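Local coordinates for toxin protein (Yersinia entomophaga, PDB 6AQK) that probably transfers ADP-ribose from NAD+ to target molecules, acting as the C-terminal ADP-ribosyltransferase domain of the RHS2 toxin, at residues N100-D106 / I161-L167; M135-S141 / Y190-T196; G170-V174 / V185-N191. All coordinates share one frame. Residue numbers count along the deposited sequence, not the author numbering.

Interaction 1 (N100-D106 / I161-L167)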
loop_
_atom_site.group_PDB
_atom_site.type_symbol
_atom_site.label_atom_id
_atom_site.label_comp_id
_atom_site.label_asym_id
_atom_site.label_seq_id
_atom_site.Cartn_x
_atom_site.Cartn_y
_atom_site.Cartn_z
ATOM N N ASN A 100 -17.923 0.536 1.763
ATOM C CA ASN A 100 -17.660 0.549 3.208
ATOM C C ASN A 100 -16.332 -0.076 3.608
ATOM O O ASN A 100 -15.856 0.164 4.699
ATOM C CB ASN A 100 -18.721 -0.262 3.995
ATOM C CG ASN A 100 -20.075 0.392 3.985
ATOM O OD1 ASN A 100 -20.186 1.642 3.928
ATOM N ND2 ASN A 100 -21.130 -0.445 4.020
ATOM N N GLU A 101 -15.765 -0.858 2.718
ATOM C CA GLU A 101 -14.608 -1.711 3.059
ATOM C C GLU A 101 -13.884 -2.112 1.766
ATOM O O GLU A 101 -14.498 -2.297 0.704
ATOM C CB GLU A 101 -15.002 -2.951 3.885
ATOM C CG GLU A 101 -16.015 -3.829 3.205
ATOM C CD GLU A 101 -16.485 -5.057 3.992
ATOM O OE1 GLU A 101 -17.201 -5.850 3.317
ATOM O OE2 GLU A 101 -16.171 -5.240 5.198
ATOM N N THR A 102 -12.578 -2.239 1.900
ATOM C CA THR A 102 -11.720 -2.731 0.817
ATOM C C THR A 102 -10.655 -3.664 1.430
ATOM O O THR A 102 -10.603 -3.867 2.657
ATOM C CB THR A 102 -11.041 -1.639 0.052
ATOM O OG1 THR A 102 -10.114 -0.945 0.911
ATOM C CG2 THR A 102 -12.011 -0.757 -0.542
ATOM N N PHE A 103 -9.914 -4.344 0.549
ATOM C CA PHE A 103 -9.047 -5.386 0.889
ATOM C C PHE A 103 -7.805 -5.265 0.094
ATOM O O PHE A 103 -7.829 -4.821 -1.059
ATOM C CB PHE A 103 -9.666 -6.808 0.628
ATOM C CG PHE A 103 -10.991 -6.972 1.281
ATOM C CD1 PHE A 103 -12.141 -6.606 0.603
ATOM C CD2 PHE A 103 -11.083 -7.503 2.543
ATOM C CE1 PHE A 103 -13.372 -6.645 1.245
ATOM C CE2 PHE A 103 -12.330 -7.600 3.180
ATOM C CZ PHE A 103 -13.472 -7.162 2.515
ATOM N N ARG A 104 -6.719 -5.634 0.738
ATOM C CA ARG A 104 -5.413 -5.680 0.061
ATOM C C ARG A 104 -4.614 -6.905 0.394
ATOM O O ARG A 104 -4.492 -7.285 1.533
ATOM C CB ARG A 104 -4.588 -4.430 0.462
ATOM C CG ARG A 104 -3.225 -4.399 -0.204
ATOM C CD ARG A 104 -2.518 -3.075 0.120
ATOM N NE ARG A 104 -1.127 -3.172 -0.299
ATOM C CZ ARG A 104 -0.646 -2.821 -1.487
ATOM N NH1 ARG A 104 -1.394 -2.252 -2.421
ATOM N NH2 ARG A 104 0.609 -3.014 -1.722
ATOM N N GLY A 105 -3.907 -7.456 -0.628
ATOM C CA GLY A 105 -3.023 -8.563 -0.463
ATOM C C GLY A 105 -1.599 -8.077 -0.543
ATOM O O GLY A 105 -1.287 -7.234 -1.362
ATOM N N ASP A 106 -0.771 -8.503 0.387
ATOM C CA ASP A 106 0.684 -8.215 0.382
ATOM C C ASP A 106 1.472 -9.510 0.668
ATOM O O ASP A 106 1.053 -10.419 1.417
ATOM C CB ASP A 106 1.089 -7.093 1.395
ATOM C CG ASP A 106 0.975 -5.650 0.816
ATOM O OD1 ASP A 106 1.497 -5.385 -0.321
ATOM O OD2 ASP A 106 0.341 -4.803 1.489
ATOM N N ILE A 161 -0.416 -11.994 3.416
ATOM C CA ILE A 161 -0.983 -10.999 4.328
ATOM C C ILE A 161 -2.166 -10.358 3.608
ATOM O O ILE A 161 -2.097 -10.000 2.426
ATOM C CB ILE A 161 0.075 -9.922 4.676
ATOM C CG1 ILE A 161 1.260 -10.614 5.359
ATOM C CG2 ILE A 161 -0.506 -8.812 5.557
ATOM C CD1 ILE A 161 2.528 -9.828 5.430
ATOM N N MET A 162 -3.269 -10.208 4.317
ATOM C CA MET A 162 -4.391 -9.476 3.778
ATOM C C MET A 162 -4.763 -8.355 4.747
ATOM O O MET A 162 -4.903 -8.575 5.948
ATOM C CB MET A 162 -5.628 -10.336 3.536
ATOM C CG MET A 162 -6.733 -9.605 2.791
ATOM S SD MET A 162 -8.357 -10.473 2.717
ATOM C CE MET A 162 -8.945 -9.983 4.306
ATOM N N TRP A 163 -4.956 -7.162 4.225
ATOM C CA TRP A 163 -5.549 -6.099 4.986
ATOM C C TRP A 163 -7.057 -6.051 4.762
ATOM O O TRP A 163 -7.540 -6.225 3.664
ATOM C CB TRP A 163 -5.006 -4.751 4.524
ATOM C CG TRP A 163 -3.530 -4.549 4.422
ATOM C CD1 TRP A 163 -2.678 -5.089 3.507
ATOM C CD2 TRP A 163 -2.709 -3.624 5.230
ATOM N NE1 TRP A 163 -1.400 -4.594 3.677
ATOM C CE2 TRP A 163 -1.388 -3.692 4.711
ATOM C CE3 TRP A 163 -2.955 -2.784 6.317
ATOM C CZ2 TRP A 163 -0.352 -2.923 5.220
ATOM C CZ3 TRP A 163 -1.927 -2.006 6.802
ATOM C CH2 TRP A 163 -0.626 -2.115 6.275
ATOM N N HIS A 164 -7.787 -5.761 5.827
ATOM C CA HIS A 164 -9.216 -5.553 5.749
ATOM C C HIS A 164 -9.451 -4.164 6.269
ATOM O O HIS A 164 -9.309 -3.902 7.468
ATOM C CB HIS A 164 -9.954 -6.576 6.605
ATOM C CG HIS A 164 -11.432 -6.423 6.564
ATOM N ND1 HIS A 164 -12.267 -7.124 7.392
ATOM C CD2 HIS A 164 -12.222 -5.628 5.801
ATOM C CE1 HIS A 164 -13.520 -6.797 7.124
ATOM N NE2 HIS A 164 -13.519 -5.896 6.155
ATOM N N PHE A 165 -9.794 -3.287 5.334
ATOM C CA PHE A 165 -9.997 -1.863 5.577
ATOM C C PHE A 165 -11.456 -1.540 5.787
ATOM O O PHE A 165 -12.313 -1.900 4.992
ATOM C CB PHE A 165 -9.483 -1.086 4.413
ATOM C CG PHE A 165 -7.972 -1.124 4.310
ATOM C CD1 PHE A 165 -7.167 -0.634 5.334
ATOM C CD2 PHE A 165 -7.368 -1.632 3.186
ATOM C CE1 PHE A 165 -5.786 -0.716 5.263
ATOM C CE2 PHE A 165 -6.015 -1.736 3.131
ATOM C CZ PHE A 165 -5.232 -1.252 4.112
ATOM N N ASP A 166 -11.699 -0.900 6.914
ATOM C CA ASP A 166 -12.974 -0.215 7.196
ATOM C C ASP A 166 -12.841 1.249 6.773
ATOM O O ASP A 166 -12.020 1.987 7.314
ATOM C CB ASP A 166 -13.257 -0.368 8.703
ATOM C CG ASP A 166 -14.494 0.360 9.160
ATOM O OD1 ASP A 166 -15.326 0.738 8.315
ATOM O OD2 ASP A 166 -14.641 0.532 10.398
ATOM N N LEU A 167 -13.659 1.654 5.812
ATOM C CA LEU A 167 -13.565 3.026 5.284
ATOM C C LEU A 167 -14.448 3.967 6.102
ATOM O O LEU A 167 -15.610 3.845 6.050
ATOM C CB LEU A 167 -13.936 3.038 3.828
ATOM C CG LEU A 167 -12.797 2.752 2.866
ATOM C CD1 LEU A 167 -11.861 1.640 3.263
ATOM C CD2 LEU A 167 -13.331 2.579 1.452
#

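Interaction 2 (M135-S141 / Y190-T196). With PT (platinum (II) ion), chain C.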
loop_
_atom_site.group_PDB
_atom_site.type_symbol
_atom_site.label_atom_id
_atom_site.label_comp_id
_atom_site.label_asym_id
_atom_site.label_seq_id
_atom_site.Cartn_x
_atom_site.Cartn_y
_atom_site.Cartn_z
ATOM N N MET A 135 -4.813 -3.505 18.607
ATOM C CA MET A 135 -3.880 -2.350 18.441
ATOM C C MET A 135 -4.621 -1.039 18.420
ATOM O O MET A 135 -5.831 -0.976 18.186
ATOM C CB MET A 135 -3.116 -2.487 17.100
ATOM C CG MET A 135 -2.432 -3.840 16.900
ATOM S SD MET A 135 -0.739 -3.941 17.473
ATOM C CE MET A 135 -0.090 -3.149 15.937
ATOM N N ASP A 136 -3.886 0.056 18.500
ATOM C CA ASP A 136 -4.505 1.313 18.271
ATOM C C ASP A 136 -3.555 2.281 17.630
ATOM O O ASP A 136 -3.434 3.437 18.062
ATOM C CB ASP A 136 -5.002 1.853 19.616
ATOM C CG ASP A 136 -6.095 2.801 19.436
ATOM O OD1 ASP A 136 -7.191 2.326 19.074
ATOM O OD2 ASP A 136 -5.873 4.011 19.574
ATOM N N LEU A 137 -2.950 1.862 16.532
ATOM C CA LEU A 137 -1.768 2.540 16.067
ATOM C C LEU A 137 -2.160 3.356 14.823
ATOM O O LEU A 137 -2.692 2.810 13.839
ATOM C CB LEU A 137 -0.672 1.493 15.814
ATOM C CG LEU A 137 0.632 1.976 15.183
ATOM C CD1 LEU A 137 1.359 2.846 16.166
ATOM C CD2 LEU A 137 1.520 0.850 14.668
ATOM N N GLU A 138 -1.887 4.665 14.856
ATOM C CA GLU A 138 -2.103 5.510 13.704
ATOM C C GLU A 138 -0.808 5.611 12.898
ATOM O O GLU A 138 0.281 5.840 13.454
ATOM C CB GLU A 138 -2.645 6.884 14.089
ATOM C CG GLU A 138 -2.808 7.823 12.892
ATOM C CD GLU A 138 -3.571 9.097 13.181
ATOM O OE1 GLU A 138 -4.542 9.048 13.973
ATOM O OE2 GLU A 138 -3.214 10.141 12.580
ATOM N N ILE A 139 -0.925 5.409 11.583
ATOM C CA ILE A 139 0.216 5.510 10.702
ATOM C C ILE A 139 -0.162 6.363 9.475
ATOM O O ILE A 139 -1.345 6.484 9.110
ATOM C CB ILE A 139 0.764 4.118 10.271
ATOM C CG1 ILE A 139 -0.183 3.360 9.395
ATOM C CG2 ILE A 139 1.141 3.205 11.454
ATOM C CD1 ILE A 139 0.532 2.298 8.574
ATOM N N LYS A 140 0.854 6.959 8.859
ATOM C CA LYS A 140 0.728 7.593 7.570
ATOM C C LYS A 140 1.328 6.622 6.546
ATOM O O LYS A 140 2.443 6.229 6.679
ATOM C CB LYS A 140 1.544 8.903 7.501
ATOM C CG LYS A 140 1.049 10.066 8.315
ATOM C CD LYS A 140 1.949 11.295 8.049
ATOM C CE LYS A 140 1.572 12.488 8.934
ATOM N NZ LYS A 140 0.081 12.663 9.067
ATOM N N SER A 141 0.591 6.282 5.506
ATOM C CA SER A 141 0.955 5.156 4.687
ATOM C C SER A 141 2.146 5.635 3.846
ATOM O O SER A 141 2.157 6.783 3.358
ATOM C CB SER A 141 -0.204 4.749 3.812
ATOM O OG SER A 141 0.253 3.814 2.875
ATOM N N TYR A 190 0.829 9.044 2.199
ATOM C CA TYR A 190 0.573 9.599 3.558
ATOM C C TYR A 190 -0.853 9.478 4.045
ATOM O O TYR A 190 -1.189 10.010 5.096
ATOM C CB TYR A 190 1.105 11.027 3.784
ATOM C CG TYR A 190 2.449 11.299 3.129
ATOM C CD1 TYR A 190 3.553 10.496 3.372
ATOM C CD2 TYR A 190 2.634 12.432 2.327
ATOM C CE1 TYR A 190 4.790 10.735 2.781
ATOM C CE2 TYR A 190 3.885 12.677 1.714
ATOM C CZ TYR A 190 4.955 11.859 1.963
ATOM O OH TYR A 190 6.189 12.108 1.397
ATOM N N ASN A 191 -1.677 8.679 3.366
ATOM C CA ASN A 191 -3.010 8.380 3.844
ATOM C C ASN A 191 -2.939 7.936 5.299
ATOM O O ASN A 191 -2.095 7.110 5.661
ATOM C CB ASN A 191 -3.602 7.275 2.978
ATOM C CG ASN A 191 -4.979 6.869 3.405
ATOM O OD1 ASN A 191 -5.861 7.704 3.407
ATOM N ND2 ASN A 191 -5.164 5.583 3.760
ATOM N N ARG A 192 -3.849 8.469 6.108
ATOM C CA ARG A 192 -3.927 8.124 7.510
ATOM C C ARG A 192 -4.777 6.912 7.731
ATOM O O ARG A 192 -5.913 6.854 7.275
ATOM C CB ARG A 192 -4.496 9.322 8.329
ATOM C CG ARG A 192 -3.486 10.472 8.410
ATOM C CD ARG A 192 -3.912 11.704 9.207
ATOM N NE ARG A 192 -5.354 11.779 9.371
ATOM C CZ ARG A 192 -6.042 11.620 10.512
ATOM N NH1 ARG A 192 -7.358 11.725 10.481
ATOM N NH2 ARG A 192 -5.451 11.389 11.691
ATOM N N MET A 193 -4.237 5.982 8.489
ATOM C CA MET A 193 -4.970 4.783 8.891
ATOM C C MET A 193 -4.706 4.464 10.371
ATOM O O MET A 193 -3.678 4.829 10.941
ATOM C CB MET A 193 -4.625 3.605 8.009
ATOM C CG MET A 193 -3.221 3.074 8.097
ATOM S SD MET A 193 -2.930 1.556 7.096
ATOM C CE MET A 193 -3.282 2.191 5.480
ATOM N N LYS A 194 -5.647 3.760 10.964
ATOM C CA LYS A 194 -5.557 3.325 12.347
ATOM C C LYS A 194 -5.576 1.811 12.347
ATOM O O LYS A 194 -6.557 1.269 11.884
ATOM C CB LYS A 194 -6.733 3.895 13.117
ATOM C CG LYS A 194 -6.772 3.516 14.584
ATOM C CD LYS A 194 -8.114 4.029 15.078
ATOM C CE LYS A 194 -8.512 3.537 16.458
ATOM N NZ LYS A 194 -7.827 4.391 17.464
ATOM N N ILE A 195 -4.471 1.193 12.750
ATOM C CA ILE A 195 -4.384 -0.259 12.840
ATOM C C ILE A 195 -5.164 -0.619 14.102
ATOM O O ILE A 195 -4.825 -0.138 15.212
ATOM C CB ILE A 195 -2.962 -0.779 12.978
ATOM C CG1 ILE A 195 -2.033 -0.187 11.884
ATOM C CG2 ILE A 195 -2.951 -2.331 12.950
ATOM C CD1 ILE A 195 -2.529 -0.378 10.477
ATOM N N THR A 196 -6.170 -1.477 13.945
ATOM C CA THR A 196 -6.917 -1.909 15.100
ATOM C C THR A 196 -6.685 -3.325 15.552
ATOM O O THR A 196 -6.959 -3.640 16.726
ATOM C CB THR A 196 -8.418 -1.687 14.921
ATOM O OG1 THR A 196 -8.889 -2.518 13.865
ATOM C CG2 THR A 196 -8.653 -0.234 14.499
HETATM PT PT PT C . 0.341 -2.393 18.326
#

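Interaction 3 (G170-V174 / V185-N191)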
loop_
_atom_site.group_PDB
_atom_site.type_symbol
_atom_site.label_atom_id
_atom_site.label_comp_id
_atom_site.label_asym_id
_atom_site.label_seq_id
_atom_site.Cartn_x
_atom_site.Cartn_y
_atom_site.Cartn_z
ATOM N N GLY A 170 -15.654 10.250 4.751
ATOM C CA GLY A 170 -14.617 11.288 4.534
ATOM C C GLY A 170 -13.230 10.699 4.243
ATOM O O GLY A 170 -12.251 11.433 4.142
ATOM N N HIS A 171 -13.152 9.364 4.124
ATOM C CA HIS A 171 -11.846 8.704 3.769
ATOM C C HIS A 171 -11.372 9.155 2.423
ATOM O O HIS A 171 -12.130 9.737 1.627
ATOM C CB HIS A 171 -11.992 7.204 3.752
ATOM C CG HIS A 171 -12.910 6.720 2.708
ATOM N ND1 HIS A 171 -12.531 6.588 1.381
ATOM C CD2 HIS A 171 -14.236 6.452 2.755
ATOM C CE1 HIS A 171 -13.589 6.237 0.675
ATOM N NE2 HIS A 171 -14.640 6.138 1.493
ATOM N N ALA A 172 -10.120 8.855 2.120
ATOM C CA ALA A 172 -9.442 9.370 0.934
ATOM C C ALA A 172 -9.358 8.370 -0.229
ATOM O O ALA A 172 -8.663 8.614 -1.179
ATOM C CB ALA A 172 -8.023 9.828 1.342
ATOM N N GLY A 173 -10.114 7.278 -0.192
ATOM C CA GLY A 173 -10.035 6.251 -1.229
ATOM C C GLY A 173 -10.770 6.713 -2.476
ATOM O O GLY A 173 -11.906 7.181 -2.405
ATOM N N VAL A 174 -10.147 6.521 -3.629
ATOM C CA VAL A 174 -10.769 6.885 -4.851
ATOM C C VAL A 174 -10.893 5.743 -5.838
ATOM O O VAL A 174 -10.015 4.838 -5.933
ATOM C CB VAL A 174 -9.966 7.999 -5.480
ATOM C CG1 VAL A 174 -9.916 9.206 -4.574
ATOM C CG2 VAL A 174 -8.564 7.598 -5.887
ATOM N N VAL A 185 -9.635 0.449 -5.552
ATOM C CA VAL A 185 -9.785 1.710 -4.851
ATOM C C VAL A 185 -8.410 2.122 -4.347
ATOM O O VAL A 185 -7.789 1.372 -3.628
ATOM C CB VAL A 185 -10.753 1.537 -3.648
ATOM C CG1 VAL A 185 -10.783 2.781 -2.793
ATOM C CG2 VAL A 185 -12.141 1.098 -4.105
ATOM N N THR A 186 -7.974 3.319 -4.674
ATOM C CA THR A 186 -6.659 3.779 -4.288
ATOM C C THR A 186 -6.614 4.859 -3.234
ATOM O O THR A 186 -7.517 5.765 -3.172
ATOM C CB THR A 186 -5.985 4.308 -5.585
ATOM O OG1 THR A 186 -6.200 3.352 -6.634
ATOM C CG2 THR A 186 -4.453 4.551 -5.409
ATOM N N PHE A 187 -5.543 4.841 -2.434
ATOM C CA PHE A 187 -5.383 5.774 -1.331
ATOM C C PHE A 187 -4.136 6.530 -1.560
ATOM O O PHE A 187 -3.220 6.024 -2.205
ATOM C CB PHE A 187 -5.378 5.070 -0.002
ATOM C CG PHE A 187 -6.709 4.486 0.349
ATOM C CD1 PHE A 187 -7.133 3.295 -0.230
ATOM C CD2 PHE A 187 -7.592 5.204 1.125
ATOM C CE1 PHE A 187 -8.362 2.758 0.095
ATOM C CE2 PHE A 187 -8.823 4.671 1.471
ATOM C CZ PHE A 187 -9.219 3.462 0.928
ATOM N N PRO A 188 -4.090 7.782 -1.099
ATOM C CA PRO A 188 -2.947 8.587 -1.407
ATOM C C PRO A 188 -1.716 8.367 -0.550
ATOM O O PRO A 188 -1.776 7.812 0.554
ATOM C CB PRO A 188 -3.510 10.024 -1.233
ATOM C CG PRO A 188 -4.424 9.841 -0.086
ATOM C CD PRO A 188 -5.096 8.549 -0.368
ATOM N N LEU A 189 -0.574 8.791 -1.071
ATOM C CA LEU A 189 0.647 8.829 -0.250
ATOM C C LEU A 189 0.378 9.584 1.080
ATOM O O LEU A 189 -0.281 10.645 1.080
ATOM C CB LEU A 189 1.758 9.516 -1.021
ATOM C CG LEU A 189 3.166 9.458 -0.358
ATOM C CD1 LEU A 189 3.602 8.012 -0.073
ATOM C CD2 LEU A 189 4.176 10.151 -1.254
ATOM N N TYR A 190 0.829 9.044 2.199
ATOM C CA TYR A 190 0.573 9.599 3.558
ATOM C C TYR A 190 -0.853 9.478 4.045
ATOM O O TYR A 190 -1.189 10.010 5.096
ATOM C CB TYR A 190 1.105 11.027 3.784
ATOM C CG TYR A 190 2.449 11.299 3.129
ATOM C CD1 TYR A 190 3.553 10.496 3.372
ATOM C CD2 TYR A 190 2.634 12.432 2.327
ATOM C CE1 TYR A 190 4.790 10.735 2.781
ATOM C CE2 TYR A 190 3.885 12.677 1.714
ATOM C CZ TYR A 190 4.955 11.859 1.963
ATOM O OH TYR A 190 6.189 12.108 1.397
ATOM N N ASN A 191 -1.677 8.679 3.366
ATOM C CA ASN A 191 -3.010 8.380 3.844
ATOM C C ASN A 191 -2.939 7.936 5.299
ATOM O O ASN A 191 -2.095 7.110 5.661
ATOM C CB ASN A 191 -3.602 7.275 2.978
ATOM C CG ASN A 191 -4.979 6.869 3.405
ATOM O OD1 ASN A 191 -5.861 7.704 3.407
ATOM N ND2 ASN A 191 -5.164 5.583 3.760
HETATM O O HOH W 1 -8.446 7.487 4.125
#

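Interaction 1 (N100-D106 / I161-L167)
Strands 101-106 and 161-167 form an antiparallel ladder in the mixed central sheet of the ADP-ribosyltransferase domain, at 163° with axes 4.5 Å apart. In the backbone, T102-F165, R104-W163 and D106-I161 are hydrogen-bonded pairs, each linked in both directions; the shortest bond runs from W163 N to R104 O (2.7 Å). L167 N extends the ladder to N100 O (2.9 Å). On the face carrying T102, R104 and D106 with I161, W163 and F165, polar contacts centre on D106. R104 NE lies 2.8 Å from D106 OD2 in a salt bridge, while its NH1 reaches S146. R104 lies in an F-R-G sequence, consistent with the first-strand arginine of R-S-E class ADP-ribosyltransferases. W163 NE1 shares D106 OD2 at 2.8 Å. On the other face the F103 and H164 rings are near parallel (21°) but slid apart, with centroids 4.8 Å apart, and M162 adds a Met-aromatic contact to F103. H164 ND1 bonds to Y207, and H164 NE2 donates to E101 OE2 at 2.9 Å.

Interaction 2 (M135-S141 / Y190-T196)
The backbones of 135-140 and 192-196 run antiparallel at 160°, their axes 4.4 Å apart, and make a two-stranded ladder in the mixed central sheet, where strand 131-140 is one of the two edge strands within the chain. L137-I195 and I139-M193 are the hydrogen-bonded pairs, with I195 N as close as 2.6 Å to L137 O. Between and beyond them lie the non-hydrogen-bonded pairs E138-K194 and K140-R192. The ladder is prolonged at both ends: M135 N donates to T196 O (2.9 Å), and past K140 the amide S141 N meets N191 O (2.8 Å) while Y190 N returns to S141 O (2.9 Å), so the backbone link carries on into the loop before strand 192-200.

Polar side chains line the face of E138, K194 and R192. Two salt bridges span the strands, K194 NZ to D136 OD1 and R192 NH2 to E138 OE2, each 2.7 Å, pairing acids of one strand with bases of the other. The apolar face holds L137, I139, M193 and I195; I139 CG1 packs 3.3 Å from M193 CG. Helix 115-124 lies over part of this face through W116, which touches M135, L137 and I195, and M193 and I195 meet W163 of strand 161-167. At the start of 135-141 a platinum ion, probably a crystallographic heavy atom, is bound by M135 SD at 2.1 Å.

Interaction 3 (G170-V174 / V185-N191)
A loop packs here against the short strand 184-187 through a single antiparallel beta bridge, after which the chain reverses in a type II beta turn. Strand 184-187 also pairs with strand 145-148, and V185 takes part there through hydrogen bonds to T147. Toward the loop, V185 offers CG1, 3.9 Å from G173 CA, and its own CA makes a CA-H...O contact with V174 O at 3.3 Å. T186 forms the bridge itself: its N donates to V174 O and its O accepts from V174 N, both at 2.8 Å, while T186 O also receives G173 CA at 3.2 Å.

F187 follows with its ring against the loop. G173 CA sits over the ring face, 3.6 Å from the F187 centroid and 21° off the normal, a CH-pi contact. Glycine makes this close approach possible, since a beta carbon at 173 would fall only 2.6 Å from F187 CZ and 3.0 Å from V185 CG1. Within the loop, G173 N donates to H171 ND1 (3.0 Å), and A172 O is bonded by W91. Next, P188 CD packs 3.6 Å from A172 CB and opens the turn. L189 and Y190 occupy its corners, out of reach of 170-174; Y190 adopts the left-handed backbone conformation of the third position in a type II turn, and N191 N closes it onto P188 O (2.9 Å). N191 finally turns back toward the loop: one water accepts from A172 N at 2.9 Å and donates to N191 OD1 at 2.7 Å.

In the fold
Interactions 1 and 2 are separate ladders of one mixed sheet, with centres about 13 Å apart, and strand 220-226 lies between them. Side chains of the two ladders pack together across strand 220-226, W163 CZ3 touching M193 SD at 3.7 Å and F165 CE1 touching M193 CE at 3.8 Å. Interaction 3, its centre about 12 Å from each of the others, brings strand 184-187 against interaction 1, where L167 CD1 to F187 CZ and T102 CG2 to V185 CG2 are both 4.0 Å. It shares Y190 and N191 with interaction 2. R104, the probable signature arginine, belongs to interaction 1, where the H164 side chain lies about 6 Å from a bound platinum ion; M135 of interaction 2 binds another.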